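Local coordinates for alpha-Amylase (Thermotoga maritima, PDB 2B5D), which belongs to glycoside hydrolase family 57, pairing a parallel beta/alpha domain, in this family a distorted barrel, with a largely helical C-terminal part, at residues P40-M43 / M44-E47; K327-Q330 / A331-L334; W357-G360 / V361-L364; K365-F368 / E369-E373. All blocks are in the same frame, centred on the assembly; numbering follows the deposited sequence.

The four contacts come in numerical order along the chain, and all are local, each made within one helix or at its start. Contact 1 ends helix 27-47, contact 2 lies near the end of helix 309-338, and contacts 3 and 4 follow each other from the entry to the end of helix 360-373. Contact 3, at its start, lies about 12 Å, centre to centre, from contact 1, with M44 CE 3.7 Å from L364 CB. Contact 4 touches contact 1 through M44 and K365, and contact 2 at K327 CG and F367 CZ, 4.0 Å apart. Helix 360-373 thus bridges two helices beside the mainly parallel sheet; contacts 1 and 2 themselves are about 28 Å apart between centres.

Contact 1: P40-M43 / M44-E47; sequences PLLM and MFDE
The carbonyl oxygen L41 O serves F45 twice. It accepts the amide F45 N at 2.8 Å, and the same oxygen lies over one face of the phenyl ring, 3.1 Å from F45 CD2 and displaced toward the rim. The F45 torsion explains this: with CG anti to the carbonyl carbon (chi1 -62°), the ring folds back along its own helix toward the preceding turn. There F45 CZ reaches L41 CB at 4.0 Å, while L42 CD1 comes within 4.2 Å of F45 CD1. A second, weak bond runs from F45 N to L42 O, whose main donor is D46 N at 3.1 Å. On the next flank M44 CB rests 3.2 Å from P40 O, which accepts M44 N. The thioether of M44, bent at chi2 and chi3, carries CE to 4.5 Å from L41 CD2, a loose apolar approach.

The second shell packs round these groups. F51 stacks on the F45 ring and Y131 meets it edge-to-face; M44 packs on L364 and K365, P40 on V361, and M43 on H109 and V116. No amide hydrogen is available at P40 N, and the helix is kinked there. After the kink come the amphipathic last turns of helix 27-47, with L41, L42, M44 and F45 buried and D46 and E47 exposed, as in helices flanking the sheet of a beta/alpha domain.

Contact 2: K327-Q330 / A331-L334; sequences KESQ and ARRL
Q330, R333 and L334 meet on successive turns of one alpha-helix, 309-338, a long helix beside strand 377-379 of the main sheet. Regular i to i+4 bonds define the helix here, among them R333 N to S329 O at 3.1 Å with a nearly straight N-H...O angle of 173°.

The Q330 chain is the hub. CG stands opposite the backbone N (chi1 168°) and the chain runs on extended, passing alongside L334, which points the same way; Q330 CG lies 3.6 Å from L334 CD2. R333 crosses Q330 at a slant, with the planes of amide and guanidinium 46° apart and R333 NH2 3.5 Å from Q330 CG, while Q330 CA sits over a guanidinium face. Both polar ends of the glutamine are engaged. Its NE2 donates to D238, and OE1 takes a bond from K327 NZ, which sits above the carbonyl plane and also bonds S241; together these bonds probably help to hold the amide.

R332 folds over the preceding turn instead. E328 O lies above the centre of its guanidinium, and R332 NH2 comes 3.6 Å from S329 CA. The charge of R332 is answered by a salt bridge to D376, whereas E328 bonds S374, and E328 OE2 stays 4.6 Å from R332 NH1. R333 packs against Q217 of the second subunit and has a weak, long ion pair with E240. A water bridges the side chains of Q330 and R333, accepting from Q330 NE2 at 3.0 Å and, weakly, from R333 NH2 at 3.0 Å.

Contact 3: W357-G360 / V361-L364; sequences WFEG and VFFL
With CG opposite the backbone N in both W357 (chi1 -173°) and F363 (chi1 174°), the indole of the first swings over to the base of the second. W357 opens a type I beta turn, W357 to G360, that leads into helix 360-373; its closing bond runs from G360 N to W357 O at 3.1 Å. W357 CH2 does the touching, 3.5 Å from F363 CG. The six-membered ring and the phenyl form an oblique aromatic pair, planes 47° apart. Y258 meets W357 edge-to-face, and W246 comes up to F363.

E359 O and G360 O start the helical ladder, accepting F363 N at 3.0 Å and L364 N at 2.9 Å. Their neighbour F362 turns the other way, so that its CD1 lies 3.5 Å from E359 CA. The E359 carboxylate leaves the turn to bond the backbone N of R259, and F358 makes a cation-pi contact with the same arginine. At the entry to the helix a water joins the turn to the helix: it donates to F358 O at 2.6 Å, accepts from V361 N at 2.9 Å, and lies over one face of the F362 ring, displaced toward the rim.

Contact 4: K365-F368 / E369-E373; sequences KRFF and ELVNE
R366 NH2 donates to E369 OE1 at 2.6 Å, an i to i+3 salt bridge with an N-H...O angle of 146°. The oxygen is met on its anti side and lies near the guanidinium edge, yet the two planes are 60° apart, so this is a single-point grip and not a paired, coplanar one. Two bends place the arginine: chi2 and chi3 curl the chain back beside the helix, while E369 stays extended beyond CG. The curl also brings R366 NH1 to 3.4 Å from L370 CD1. That NH1 forms a further salt bridge to E317 on helix 309-338. K365 approaches the other carboxylate oxygen of E369, its CE 3.6 Å from OE2; NZ remains 4.3 Å from that oxygen, too far for an ion pair in contact.

On the buried flank V371 CG2 stands over a face of the F367 ring, 3.6 Å from F367 CZ, a CH-pi contact 20° off the ring normal. F323 meets the same ring. Beneath both sets runs the backbone ladder, with V371 N to F367 O at 2.9 Å and N372 N to F368 O at 2.8 Å.

V371 and F368 pack on strand 377-379, while F367 and L370, along with R366, face helix 309-338. R366, paired with both E369 and E317, probably has its charge balanced by two carboxylates and so links the two helices.

Contact 1: P40-M43 / M44-E47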
loop_
_atom_site.group_PDB
_atom_site.type_symbol
_atom_site.label_atom_id
_atom_site.label_comp_id
_atom_site.label_asym_id
_atom_site.label_seq_id
_atom_site.Cartn_x
_atom_site.Cartn_y
_atom_site.Cartn_z
ATOM N N PRO A 40 -10.803 31.415 -19.786
ATOM C CA PRO A 40 -12.155 31.980 -19.645
ATOM C C PRO A 40 -12.217 33.292 -18.826
ATOM O O PRO A 40 -13.089 34.103 -19.079
ATOM C CB PRO A 40 -12.926 30.875 -18.917
ATOM C CG PRO A 40 -12.222 29.629 -19.268
ATOM C CD PRO A 40 -10.757 30.019 -19.329
ATOM N N LEU A 41 -11.326 33.489 -17.852
ATOM C CA LEU A 41 -11.175 34.819 -17.224
ATOM C C LEU A 41 -10.725 35.863 -18.227
ATOM O O LEU A 41 -11.297 36.939 -18.318
ATOM C CB LEU A 41 -10.199 34.788 -16.042
ATOM C CG LEU A 41 -10.627 34.104 -14.743
ATOM C CD1 LEU A 41 -9.482 34.156 -13.735
ATOM C CD2 LEU A 41 -11.902 34.727 -14.150
ATOM N N LEU A 42 -9.696 35.532 -18.984
ATOM C CA LEU A 42 -9.241 36.370 -20.071
ATOM C C LEU A 42 -10.373 36.697 -21.047
ATOM O O LEU A 42 -10.576 37.848 -21.399
ATOM C CB LEU A 42 -8.066 35.698 -20.793
ATOM C CG LEU A 42 -6.631 36.159 -20.486
ATOM C CD1 LEU A 42 -6.519 36.963 -19.208
ATOM C CD2 LEU A 42 -5.684 34.988 -20.474
ATOM N N MET A 43 -11.110 35.682 -21.475
ATOM C CA MET A 43 -12.241 35.892 -22.361
ATOM C C MET A 43 -13.273 36.834 -21.749
ATOM O O MET A 43 -13.763 37.759 -22.394
ATOM C CB MET A 43 -12.856 34.545 -22.738
ATOM C CG MET A 43 -12.245 33.986 -24.024
ATOM S SD MET A 43 -12.219 32.178 -24.163
ATOM C CE MET A 43 -13.658 31.695 -23.203
ATOM N N MET A 44 -13.577 36.603 -20.485
ATOM C CA MET A 44 -14.478 37.449 -19.744
ATOM C C MET A 44 -13.994 38.901 -19.571
ATOM O O MET A 44 -14.812 39.809 -19.573
ATOM C CB MET A 44 -14.769 36.784 -18.402
ATOM C CG MET A 44 -15.933 37.371 -17.610
ATOM S SD MET A 44 -15.447 38.652 -16.420
ATOM C CE MET A 44 -15.142 37.701 -14.933
ATOM N N PHE A 45 -12.687 39.135 -19.420
ATOM C CA PHE A 45 -12.173 40.507 -19.247
ATOM C C PHE A 45 -12.304 41.250 -20.551
ATOM O O PHE A 45 -12.575 42.441 -20.574
ATOM C CB PHE A 45 -10.687 40.551 -18.837
ATOM C CG PHE A 45 -10.381 39.906 -17.510
ATOM C CD1 PHE A 45 -9.078 39.609 -17.175
ATOM C CD2 PHE A 45 -11.390 39.579 -16.608
ATOM C CE1 PHE A 45 -8.781 39.000 -15.976
ATOM C CE2 PHE A 45 -11.092 38.977 -15.412
ATOM C CZ PHE A 45 -9.782 38.686 -15.097
ATOM N N ASP A 46 -12.061 40.524 -21.637
ATOM C CA ASP A 46 -12.191 41.045 -22.975
ATOM C C ASP A 46 -13.648 41.413 -23.290
ATOM O O ASP A 46 -13.910 42.523 -23.778
ATOM C CB ASP A 46 -11.656 40.016 -23.959
ATOM C CG ASP A 46 -11.559 40.553 -25.378
ATOM O OD1 ASP A 46 -12.306 40.032 -26.241
ATOM O OD2 ASP A 46 -10.745 41.477 -25.635
ATOM N N GLU A 47 -14.581 40.507 -22.984
ATOM C CA GLU A 47 -15.986 40.673 -23.349
ATOM C C GLU A 47 -16.739 41.716 -22.501
ATOM O O GLU A 47 -17.509 42.526 -23.053
ATOM C CB GLU A 47 -16.704 39.318 -23.326
ATOM C CG GLU A 47 -18.201 39.358 -23.661
ATOM C CD GLU A 47 -18.505 39.372 -25.181
ATOM O OE1 GLU A 47 -19.520 39.999 -25.596
ATOM O OE2 GLU A 47 -17.738 38.748 -25.960
#

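Contact 2: K327-Q330 / A331-L334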
loop_
_atom_site.group_PDB
_atom_site.type_symbol
_atom_site.label_atom_id
_atom_site.label_comp_id
_atom_site.label_asym_id
_atom_site.label_seq_id
_atom_site.Cartn_x
_atom_site.Cartn_y
_atom_site.Cartn_z
ATOM N N LYS A 327 -25.325 41.846 -1.169
ATOM C CA LYS A 327 -24.189 42.777 -0.949
ATOM C C LYS A 327 -24.674 44.225 -0.809
ATOM O O LYS A 327 -24.046 45.053 -0.110
ATOM C CB LYS A 327 -23.149 42.683 -2.084
ATOM C CG LYS A 327 -22.456 41.302 -2.277
ATOM C CD LYS A 327 -21.724 40.835 -1.034
ATOM C CE LYS A 327 -22.638 40.038 -0.128
ATOM N NZ LYS A 327 -22.050 39.558 1.150
ATOM N N GLU A 328 -25.773 44.534 -1.509
ATOM C CA GLU A 328 -26.424 45.844 -1.423
ATOM C C GLU A 328 -27.065 45.980 -0.069
ATOM O O GLU A 328 -26.893 46.951 0.649
ATOM C CB GLU A 328 -27.485 45.942 -2.492
ATOM C CG GLU A 328 -26.881 46.078 -3.887
ATOM C CD GLU A 328 -27.919 46.297 -4.952
ATOM O OE1 GLU A 328 -27.599 46.973 -5.966
ATOM O OE2 GLU A 328 -29.053 45.804 -4.774
ATOM N N SER A 329 -27.816 44.983 0.301
ATOM C CA SER A 329 -28.352 44.993 1.632
ATOM C C SER A 329 -27.212 45.196 2.674
ATOM O O SER A 329 -27.294 46.068 3.527
ATOM C CB SER A 329 -29.141 43.721 1.853
ATOM O OG SER A 329 -29.534 43.665 3.190
ATOM N N GLN A 330 -26.124 44.434 2.569
ATOM C CA GLN A 330 -25.009 44.515 3.561
ATOM C C GLN A 330 -24.308 45.899 3.531
ATOM O O GLN A 330 -24.099 46.499 4.571
ATOM C CB GLN A 330 -24.052 43.323 3.396
ATOM C CG GLN A 330 -22.687 43.433 4.167
ATOM C CD GLN A 330 -21.682 42.401 3.699
ATOM O OE1 GLN A 330 -21.394 42.282 2.501
ATOM N NE2 GLN A 330 -21.141 41.663 4.635
ATOM N N ALA A 331 -24.062 46.424 2.338
ATOM C CA ALA A 331 -23.543 47.750 2.179
ATOM C C ALA A 331 -24.367 48.837 2.882
ATOM O O ALA A 331 -23.815 49.672 3.631
ATOM C CB ALA A 331 -23.361 48.090 0.691
ATOM N N ARG A 332 -25.689 48.831 2.645
ATOM C CA ARG A 332 -26.550 49.885 3.142
ATOM C C ARG A 332 -26.567 49.852 4.652
ATOM O O ARG A 332 -26.435 50.900 5.296
ATOM C CB ARG A 332 -27.970 49.749 2.568
ATOM C CG ARG A 332 -28.128 50.223 1.101
ATOM C CD ARG A 332 -29.633 50.311 0.746
ATOM N NE ARG A 332 -30.294 49.049 1.111
ATOM C CZ ARG A 332 -30.588 48.083 0.244
ATOM N NH1 ARG A 332 -30.327 48.246 -1.064
ATOM N NH2 ARG A 332 -31.161 46.967 0.688
ATOM N N ARG A 333 -26.709 48.659 5.215
ATOM C CA ARG A 333 -26.686 48.470 6.650
ATOM C C ARG A 333 -25.359 48.989 7.271
ATOM O O ARG A 333 -25.354 49.560 8.367
ATOM C CB ARG A 333 -26.843 46.978 6.921
ATOM C CG ARG A 333 -26.690 46.551 8.368
ATOM C CD ARG A 333 -26.931 45.055 8.526
ATOM N NE ARG A 333 -25.778 44.204 8.203
ATOM C CZ ARG A 333 -25.715 43.340 7.183
ATOM N NH1 ARG A 333 -26.754 43.173 6.337
ATOM N NH2 ARG A 333 -24.610 42.622 7.018
ATOM N N LEU A 334 -24.245 48.763 6.568
ATOM C CA LEU A 334 -22.916 49.106 7.057
ATOM C C LEU A 334 -22.660 50.598 6.960
ATOM O O LEU A 334 -22.141 51.160 7.888
ATOM C CB LEU A 334 -21.826 48.353 6.279
ATOM C CG LEU A 334 -21.063 47.120 6.801
ATOM C CD1 LEU A 334 -21.610 46.461 8.035
ATOM C CD2 LEU A 334 -20.845 46.120 5.645
HETATM O O HOH W 1 -21.629 42.571 7.405
#

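Contact 3: W357-G360 / V361-L364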
loop_
_atom_site.group_PDB
_atom_site.type_symbol
_atom_site.label_atom_id
_atom_site.label_comp_id
_atom_site.label_asym_id
_atom_site.label_seq_id
_atom_site.Cartn_x
_atom_site.Cartn_y
_atom_site.Cartn_z
ATOM N N TRP A 357 -16.839 24.647 -10.441
ATOM C CA TRP A 357 -18.110 25.151 -10.868
ATOM C C TRP A 357 -17.951 25.667 -12.282
ATOM O O TRP A 357 -17.369 26.724 -12.503
ATOM C CB TRP A 357 -18.498 26.300 -9.949
ATOM C CG TRP A 357 -19.867 26.865 -10.120
ATOM C CD1 TRP A 357 -20.976 26.234 -10.613
ATOM C CD2 TRP A 357 -20.292 28.165 -9.722
ATOM N NE1 TRP A 357 -22.060 27.070 -10.575
ATOM C CE2 TRP A 357 -21.672 28.266 -10.030
ATOM C CE3 TRP A 357 -19.641 29.265 -9.141
ATOM C CZ2 TRP A 357 -22.410 29.423 -9.772
ATOM C CZ3 TRP A 357 -20.376 30.405 -8.890
ATOM C CH2 TRP A 357 -21.737 30.477 -9.201
ATOM N N PHE A 358 -18.496 24.930 -13.234
ATOM C CA PHE A 358 -18.286 25.193 -14.665
ATOM C C PHE A 358 -18.759 26.590 -15.074
ATOM O O PHE A 358 -18.142 27.246 -15.905
ATOM C CB PHE A 358 -19.013 24.090 -15.473
ATOM C CG PHE A 358 -19.040 24.311 -16.961
ATOM C CD1 PHE A 358 -17.871 24.337 -17.705
ATOM C CD2 PHE A 358 -20.253 24.451 -17.622
ATOM C CE1 PHE A 358 -17.908 24.511 -19.085
ATOM C CE2 PHE A 358 -20.308 24.629 -18.997
ATOM C CZ PHE A 358 -19.141 24.649 -19.734
ATOM N N GLU A 359 -19.851 27.027 -14.457
ATOM C CA GLU A 359 -20.545 28.259 -14.802
ATOM C C GLU A 359 -20.028 29.448 -14.000
ATOM O O GLU A 359 -20.542 30.553 -14.140
ATOM C CB GLU A 359 -22.054 28.082 -14.545
ATOM C CG GLU A 359 -22.715 26.936 -15.350
ATOM C CD GLU A 359 -22.614 25.554 -14.694
ATOM O OE1 GLU A 359 -21.785 25.374 -13.784
ATOM O OE2 GLU A 359 -23.378 24.639 -15.079
ATOM N N GLY A 360 -19.030 29.211 -13.148
ATOM C CA GLY A 360 -18.459 30.235 -12.278
ATOM C C GLY A 360 -18.012 31.529 -12.944
ATOM O O GLY A 360 -18.218 32.604 -12.403
ATOM N N VAL A 361 -17.369 31.462 -14.100
ATOM C CA VAL A 361 -16.900 32.730 -14.660
ATOM C C VAL A 361 -18.078 33.534 -15.246
ATOM O O VAL A 361 -18.075 34.764 -15.181
ATOM C CB VAL A 361 -15.655 32.607 -15.621
ATOM C CG1 VAL A 361 -14.609 31.613 -15.054
ATOM C CG2 VAL A 361 -16.079 32.205 -16.995
ATOM N N PHE A 362 -19.075 32.809 -15.768
ATOM C CA PHE A 362 -20.342 33.364 -16.229
ATOM C C PHE A 362 -21.006 34.108 -15.097
ATOM O O PHE A 362 -21.490 35.214 -15.300
ATOM C CB PHE A 362 -21.334 32.271 -16.713
ATOM C CG PHE A 362 -20.821 31.375 -17.834
ATOM C CD1 PHE A 362 -21.045 29.992 -17.790
ATOM C CD2 PHE A 362 -20.164 31.899 -18.955
ATOM C CE1 PHE A 362 -20.602 29.135 -18.833
ATOM C CE2 PHE A 362 -19.716 31.055 -19.991
ATOM C CZ PHE A 362 -19.939 29.672 -19.930
ATOM N N PHE A 363 -21.082 33.470 -13.927
ATOM C CA PHE A 363 -21.517 34.125 -12.686
ATOM C C PHE A 363 -20.696 35.403 -12.361
ATOM O O PHE A 363 -21.255 36.477 -12.099
ATOM C CB PHE A 363 -21.493 33.146 -11.508
ATOM C CG PHE A 363 -21.802 33.801 -10.178
ATOM C CD1 PHE A 363 -23.092 33.753 -9.639
ATOM C CD2 PHE A 363 -20.795 34.483 -9.457
ATOM C CE1 PHE A 363 -23.394 34.386 -8.415
ATOM C CE2 PHE A 363 -21.075 35.095 -8.244
ATOM C CZ PHE A 363 -22.380 35.067 -7.724
ATOM N N LEU A 364 -19.370 35.278 -12.395
ATOM C CA LEU A 364 -18.520 36.412 -12.160
ATOM C C LEU A 364 -18.815 37.583 -13.076
ATOM O O LEU A 364 -18.782 38.758 -12.646
ATOM C CB LEU A 364 -17.039 36.028 -12.225
ATOM C CG LEU A 364 -16.389 36.164 -10.849
ATOM C CD1 LEU A 364 -16.382 37.628 -10.463
ATOM C CD2 LEU A 364 -17.105 35.360 -9.727
HETATM O O HOH W 2 -17.893 29.788 -16.422
#

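Contact 4: K365-F368 / E369-E373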
loop_
_atom_site.group_PDB
_atom_site.type_symbol
_atom_site.label_atom_id
_atom_site.label_comp_id
_atom_site.label_asym_id
_atom_site.label_seq_id
_atom_site.Cartn_x
_atom_site.Cartn_y
_atom_site.Cartn_z
ATOM N N LYS A 365 -19.117 37.263 -14.331
ATOM C CA LYS A 365 -19.326 38.295 -15.338
ATOM C C LYS A 365 -20.670 38.988 -15.107
ATOM O O LYS A 365 -20.782 40.201 -15.218
ATOM C CB LYS A 365 -19.275 37.701 -16.742
ATOM C CG LYS A 365 -19.336 38.753 -17.854
ATOM C CD LYS A 365 -19.999 38.152 -19.072
ATOM C CE LYS A 365 -19.824 39.042 -20.283
ATOM N NZ LYS A 365 -20.548 38.423 -21.417
ATOM N N ARG A 366 -21.679 38.207 -14.766
ATOM C CA ARG A 366 -22.985 38.757 -14.537
ATOM C C ARG A 366 -23.007 39.570 -13.267
ATOM O O ARG A 366 -23.675 40.595 -13.223
ATOM C CB ARG A 366 -24.078 37.669 -14.563
ATOM C CG ARG A 366 -24.394 37.222 -16.003
ATOM C CD ARG A 366 -24.767 38.414 -16.964
ATOM N NE ARG A 366 -26.041 39.018 -16.550
ATOM C CZ ARG A 366 -26.261 40.319 -16.409
ATOM N NH1 ARG A 366 -27.455 40.737 -16.010
ATOM N NH2 ARG A 366 -25.301 41.204 -16.680
ATOM N N PHE A 367 -22.274 39.117 -12.250
ATOM C CA PHE A 367 -22.210 39.839 -10.985
ATOM C C PHE A 367 -21.498 41.161 -11.174
ATOM O O PHE A 367 -21.916 42.150 -10.611
ATOM C CB PHE A 367 -21.546 39.010 -9.896
ATOM C CG PHE A 367 -21.437 39.711 -8.580
ATOM C CD1 PHE A 367 -22.544 39.836 -7.757
ATOM C CD2 PHE A 367 -20.203 40.215 -8.139
ATOM C CE1 PHE A 367 -22.451 40.484 -6.498
ATOM C CE2 PHE A 367 -20.088 40.856 -6.892
ATOM C CZ PHE A 367 -21.219 41.002 -6.065
ATOM N N PHE A 368 -20.443 41.187 -11.982
ATOM C CA PHE A 368 -19.751 42.441 -12.248
ATOM C C PHE A 368 -20.671 43.426 -12.947
ATOM O O PHE A 368 -20.761 44.586 -12.532
ATOM C CB PHE A 368 -18.470 42.240 -13.060
ATOM C CG PHE A 368 -17.334 41.635 -12.276
ATOM C CD1 PHE A 368 -17.401 41.511 -10.884
ATOM C CD2 PHE A 368 -16.174 41.225 -12.927
ATOM C CE1 PHE A 368 -16.352 40.979 -10.170
ATOM C CE2 PHE A 368 -15.104 40.697 -12.213
ATOM C CZ PHE A 368 -15.192 40.575 -10.837
ATOM N N GLU A 369 -21.370 42.960 -13.977
ATOM C CA GLU A 369 -22.252 43.829 -14.759
ATOM C C GLU A 369 -23.377 44.396 -13.903
ATOM O O GLU A 369 -23.745 45.559 -14.040
ATOM C CB GLU A 369 -22.787 43.113 -16.011
ATOM C CG GLU A 369 -21.699 42.797 -17.028
ATOM C CD GLU A 369 -22.159 41.935 -18.208
ATOM O OE1 GLU A 369 -23.139 41.136 -18.085
ATOM O OE2 GLU A 369 -21.522 42.073 -19.283
ATOM N N LEU A 370 -23.899 43.568 -13.006
ATOM C CA LEU A 370 -24.922 43.977 -12.056
ATOM C C LEU A 370 -24.398 44.995 -11.063
ATOM O O LEU A 370 -25.078 45.991 -10.791
ATOM C CB LEU A 370 -25.454 42.760 -11.325
ATOM C CG LEU A 370 -26.786 42.111 -11.733
ATOM C CD1 LEU A 370 -27.332 42.547 -13.099
ATOM C CD2 LEU A 370 -26.626 40.621 -11.648
ATOM N N VAL A 371 -23.196 44.756 -10.509
ATOM C CA VAL A 371 -22.582 45.720 -9.583
ATOM C C VAL A 371 -22.320 47.025 -10.301
ATOM O O VAL A 371 -22.566 48.087 -9.749
ATOM C CB VAL A 371 -21.298 45.188 -8.880
ATOM C CG1 VAL A 371 -20.518 46.321 -8.252
ATOM C CG2 VAL A 371 -21.656 44.186 -7.792
ATOM N N ASN A 372 -21.852 46.939 -11.535
ATOM C CA ASN A 372 -21.670 48.110 -12.361
ATOM C C ASN A 372 -22.961 48.977 -12.472
ATOM O O ASN A 372 -22.895 50.193 -12.355
ATOM C CB ASN A 372 -21.175 47.709 -13.753
ATOM C CG ASN A 372 -19.666 47.432 -13.814
ATOM O OD1 ASN A 372 -19.197 46.740 -14.740
ATOM N ND2 ASN A 372 -18.905 47.960 -12.856
ATOM N N GLU A 373 -24.118 48.348 -12.689
ATOM C CA GLU A 373 -25.387 49.066 -12.731
ATOM C C GLU A 373 -25.884 49.525 -11.386
ATOM O O GLU A 373 -26.506 50.583 -11.303
ATOM C CB GLU A 373 -26.491 48.262 -13.437
ATOM C CG GLU A 373 -26.263 48.109 -14.953
ATOM C CD GLU A 373 -25.518 49.311 -15.559
ATOM O OE1 GLU A 373 -26.075 50.444 -15.557
ATOM O OE2 GLU A 373 -24.361 49.118 -16.023
#